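Local coordinates for protein deacylase (Burkholderia multivorans, PDB 5THW) that probably hydrolyses N-carbamoyl-L-amino acids as a dizinc amidase of the peptidase M20 family, and binds N-(aminocarbonyl)-beta-alanine beside its metal centre, at residues Gln232-Tyr237 / Asp307-Asp312. Residues are numbered along the deposited sequence; the frame is centred on the assembly and turned at random.
With URP (N-(aminocarbonyl)-beta-alanine), chain G.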
loop_
_atom_site.group_PDB
_atom_site.type_symbol
_atom_site.label_atom_id
_atom_site.label_comp_id
_atom_site.label_asym_id
_atom_site.label_seq_id
_atom_site.Cartn_x
_atom_site.Cartn_y
_atom_site.Cartn_z
ATOM N N GLN A 232 29.678 9.742 -3.469
ATOM C CA GLN A 232 29.580 8.724 -2.432
ATOM C C GLN A 232 29.020 7.426 -3.008
ATOM O O GLN A 232 28.305 7.425 -4.015
ATOM C CB GLN A 232 28.730 9.220 -1.258
ATOM C CG GLN A 232 27.243 9.372 -1.509
ATOM C CD GLN A 232 26.487 9.743 -0.240
ATOM O OE1 GLN A 232 26.993 9.570 0.870
ATOM N NE2 GLN A 232 25.283 10.278 -0.400
ATOM N N GLY A 233 29.389 6.302 -2.370
ATOM C CA GLY A 233 28.831 5.015 -2.736
ATOM C C GLY A 233 27.436 4.769 -2.180
ATOM O O GLY A 233 26.994 5.386 -1.211
ATOM N N GLN A 234 26.720 3.854 -2.837
ATOM C CA GLN A 234 25.341 3.545 -2.488
ATOM C C GLN A 234 25.107 2.040 -2.452
ATOM O O GLN A 234 25.770 1.265 -3.148
ATOM C CB GLN A 234 24.336 4.175 -3.461
ATOM C CG GLN A 234 24.548 5.639 -3.782
ATOM C CD GLN A 234 23.339 6.247 -4.469
ATOM O OE1 GLN A 234 22.203 5.855 -4.208
ATOM N NE2 GLN A 234 23.580 7.182 -5.377
ATOM N N ARG A 235 24.118 1.648 -1.650
ATOM C CA ARG A 235 23.633 0.275 -1.563
ATOM C C ARG A 235 22.116 0.338 -1.485
ATOM O O ARG A 235 21.572 1.027 -0.618
ATOM C CB ARG A 235 24.192 -0.438 -0.326
ATOM C CG ARG A 235 25.596 -1.014 -0.441
ATOM C CD ARG A 235 26.025 -1.571 0.921
ATOM N NE ARG A 235 27.467 -1.776 1.043
ATOM C CZ ARG A 235 28.070 -2.961 1.089
ATOM N NH1 ARG A 235 27.363 -4.083 1.043
ATOM N NH2 ARG A 235 29.388 -3.020 1.203
ATOM N N TRP A 236 21.435 -0.336 -2.406
ATOM C CA TRP A 236 19.978 -0.374 -2.441
ATOM C C TRP A 236 19.481 -1.791 -2.184
ATOM O O TRP A 236 20.057 -2.767 -2.680
ATOM C CB TRP A 236 19.423 0.126 -3.781
ATOM C CG TRP A 236 19.618 1.590 -4.042
ATOM C CD1 TRP A 236 20.451 2.448 -3.371
ATOM C CD2 TRP A 236 18.984 2.364 -5.067
ATOM N NE1 TRP A 236 20.361 3.709 -3.912
ATOM C CE2 TRP A 236 19.474 3.683 -4.957
ATOM C CE3 TRP A 236 18.052 2.071 -6.069
ATOM C CZ2 TRP A 236 19.057 4.708 -5.812
ATOM C CZ3 TRP A 236 17.636 3.088 -6.909
ATOM C CH2 TRP A 236 18.138 4.392 -6.773
ATOM N N TYR A 237 18.380 -1.892 -1.450
ATOM C CA TYR A 237 17.842 -3.178 -1.053
ATOM C C TYR A 237 16.368 -3.264 -1.404
ATOM O O TYR A 237 15.663 -2.253 -1.505
ATOM C CB TYR A 237 18.005 -3.423 0.462
ATOM C CG TYR A 237 19.419 -3.306 0.951
ATOM C CD1 TYR A 237 19.976 -2.063 1.219
ATOM C CD2 TYR A 237 20.202 -4.436 1.149
ATOM C CE1 TYR A 237 21.271 -1.943 1.665
ATOM C CE2 TYR A 237 21.502 -4.328 1.599
ATOM C CZ TYR A 237 22.033 -3.074 1.857
ATOM O OH TYR A 237 23.334 -2.941 2.304
ATOM N N ASP A 307 17.584 2.489 1.099
ATOM C CA ASP A 307 18.562 3.322 0.406
ATOM C C ASP A 307 19.644 3.684 1.419
ATOM O O ASP A 307 19.365 4.380 2.401
ATOM C CB ASP A 307 17.872 4.571 -0.158
ATOM C CG ASP A 307 18.812 5.487 -0.954
ATOM O OD1 ASP A 307 18.488 5.799 -2.120
ATOM O OD2 ASP A 307 19.865 5.907 -0.421
ATOM N N PHE A 308 20.859 3.175 1.219
ATOM C CA PHE A 308 22.009 3.515 2.051
ATOM C C PHE A 308 23.044 4.266 1.218
ATOM O O PHE A 308 23.313 3.904 0.066
ATOM C CB PHE A 308 22.663 2.271 2.661
ATOM C CG PHE A 308 21.953 1.721 3.868
ATOM C CD1 PHE A 308 21.056 2.494 4.582
ATOM C CD2 PHE A 308 22.237 0.440 4.321
ATOM C CE1 PHE A 308 20.410 1.983 5.701
ATOM C CE2 PHE A 308 21.607 -0.073 5.443
ATOM C CZ PHE A 308 20.689 0.703 6.136
ATOM N N ARG A 309 23.627 5.315 1.793
ATOM C CA ARG A 309 24.688 6.056 1.122
ATOM C C ARG A 309 25.736 6.493 2.130
ATOM O O ARG A 309 25.407 6.818 3.271
ATOM C CB ARG A 309 24.149 7.290 0.378
ATOM C CG ARG A 309 23.031 6.979 -0.585
ATOM C CD ARG A 309 22.521 8.186 -1.326
ATOM N NE ARG A 309 21.236 7.882 -1.945
ATOM C CZ ARG A 309 20.819 8.388 -3.098
ATOM N NH1 ARG A 309 21.597 9.227 -3.777
ATOM N NH2 ARG A 309 19.625 8.049 -3.575
ATOM N N HIS A 310 27.000 6.476 1.710
ATOM C CA HIS A 310 28.076 7.051 2.503
ATOM C C HIS A 310 29.270 7.290 1.592
ATOM O O HIS A 310 29.462 6.548 0.621
ATOM C CB HIS A 310 28.467 6.144 3.678
ATOM C CG HIS A 310 29.175 6.871 4.782
ATOM N ND1 HIS A 310 30.542 7.050 4.801
ATOM C CD2 HIS A 310 28.700 7.490 5.890
ATOM C CE1 HIS A 310 30.879 7.741 5.877
ATOM N NE2 HIS A 310 29.779 8.022 6.554
ATOM N N PRO A 311 30.064 8.337 1.848
ATOM C CA PRO A 311 31.273 8.555 1.037
ATOM C C PRO A 311 32.400 7.588 1.339
ATOM O O PRO A 311 33.346 7.516 0.545
ATOM C CB PRO A 311 31.670 9.996 1.381
ATOM C CG PRO A 311 31.079 10.233 2.732
ATOM C CD PRO A 311 29.785 9.477 2.735
ATOM N N ASP A 312 32.328 6.839 2.438
ATOM C CA ASP A 312 33.363 5.891 2.839
ATOM C C ASP A 312 32.792 4.487 2.686
ATOM O O ASP A 312 31.802 4.145 3.343
ATOM C CB ASP A 312 33.803 6.157 4.281
ATOM C CG ASP A 312 34.982 5.295 4.723
ATOM O OD1 ASP A 312 34.965 4.066 4.492
ATOM O OD2 ASP A 312 35.926 5.851 5.333
HETATM O O2 URP G . 18.945 12.367 -8.476
HETATM C C2 URP G . 19.470 11.759 -9.390
HETATM N N3 URP G . 19.293 12.132 -10.649
HETATM N N1 URP G . 20.219 10.689 -9.161
HETATM C C6 URP G . 19.633 9.359 -9.160
HETATM C C5 URP G . 20.509 8.345 -8.439
HETATM C C4 URP G . 20.469 8.681 -6.971
HETATM O O42 URP G . 21.491 9.172 -6.440
HETATM O O41 URP G . 19.411 8.459 -6.341
#
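Antiparallel beta pairing sets Gln234 against Arg309 and Trp236 against Asp307 in non-hydrogen-bonded pairs within the M20 dimerisation region, where one face of the sheet grips the carboxylate of bound URP. The backbones join by two hydrogen bonds, Arg235 N to Phe308 O and Phe308 N to Arg235 O, both 2.9 Å; at the other end His310 N bonds Gly233 O, while the return bond from Gly233 N is weak. On the ligand face Gln234 and Arg309 run side by side, amide and guanidinium planes 24° apart, with Gln234 OE1 3.1 Å above Arg309 CZ. Gln234 OE1 also accepts the indole N-H of Trp236, NE1 lying 2.8 Å away. With CG anti to the backbone N (chi1 -178°), Asp307 sets its carboxylate alongside the Trp236 ring and takes Arg309 side-on through the syn lone pairs of both oxygens, Arg309 NE to Asp307 OD2 being 2.8 Å. Held so, the Arg309 guanidinium offers NH1 to URP O42 (2.7 Å) and NH2 to URP O41 (2.8 Å); Gln234 NE2 is a second donor to O42. His247 and Asn296 of the second subunit also bind URP, so the pocket is completed across the dimer. Gln232 crosses Arg309, Gln232 NE2 against Arg309 CB and hydrogen-bonded to Gly376 O. On the reverse face Tyr237 CE1 meets Phe308 CD2, and helix 313-334 packs there, Leu323 on Phe308 and Asp320 OD1 hydrogen-bonded to Tyr237 OH, while strands 282-291 and 337-350 flank the pair.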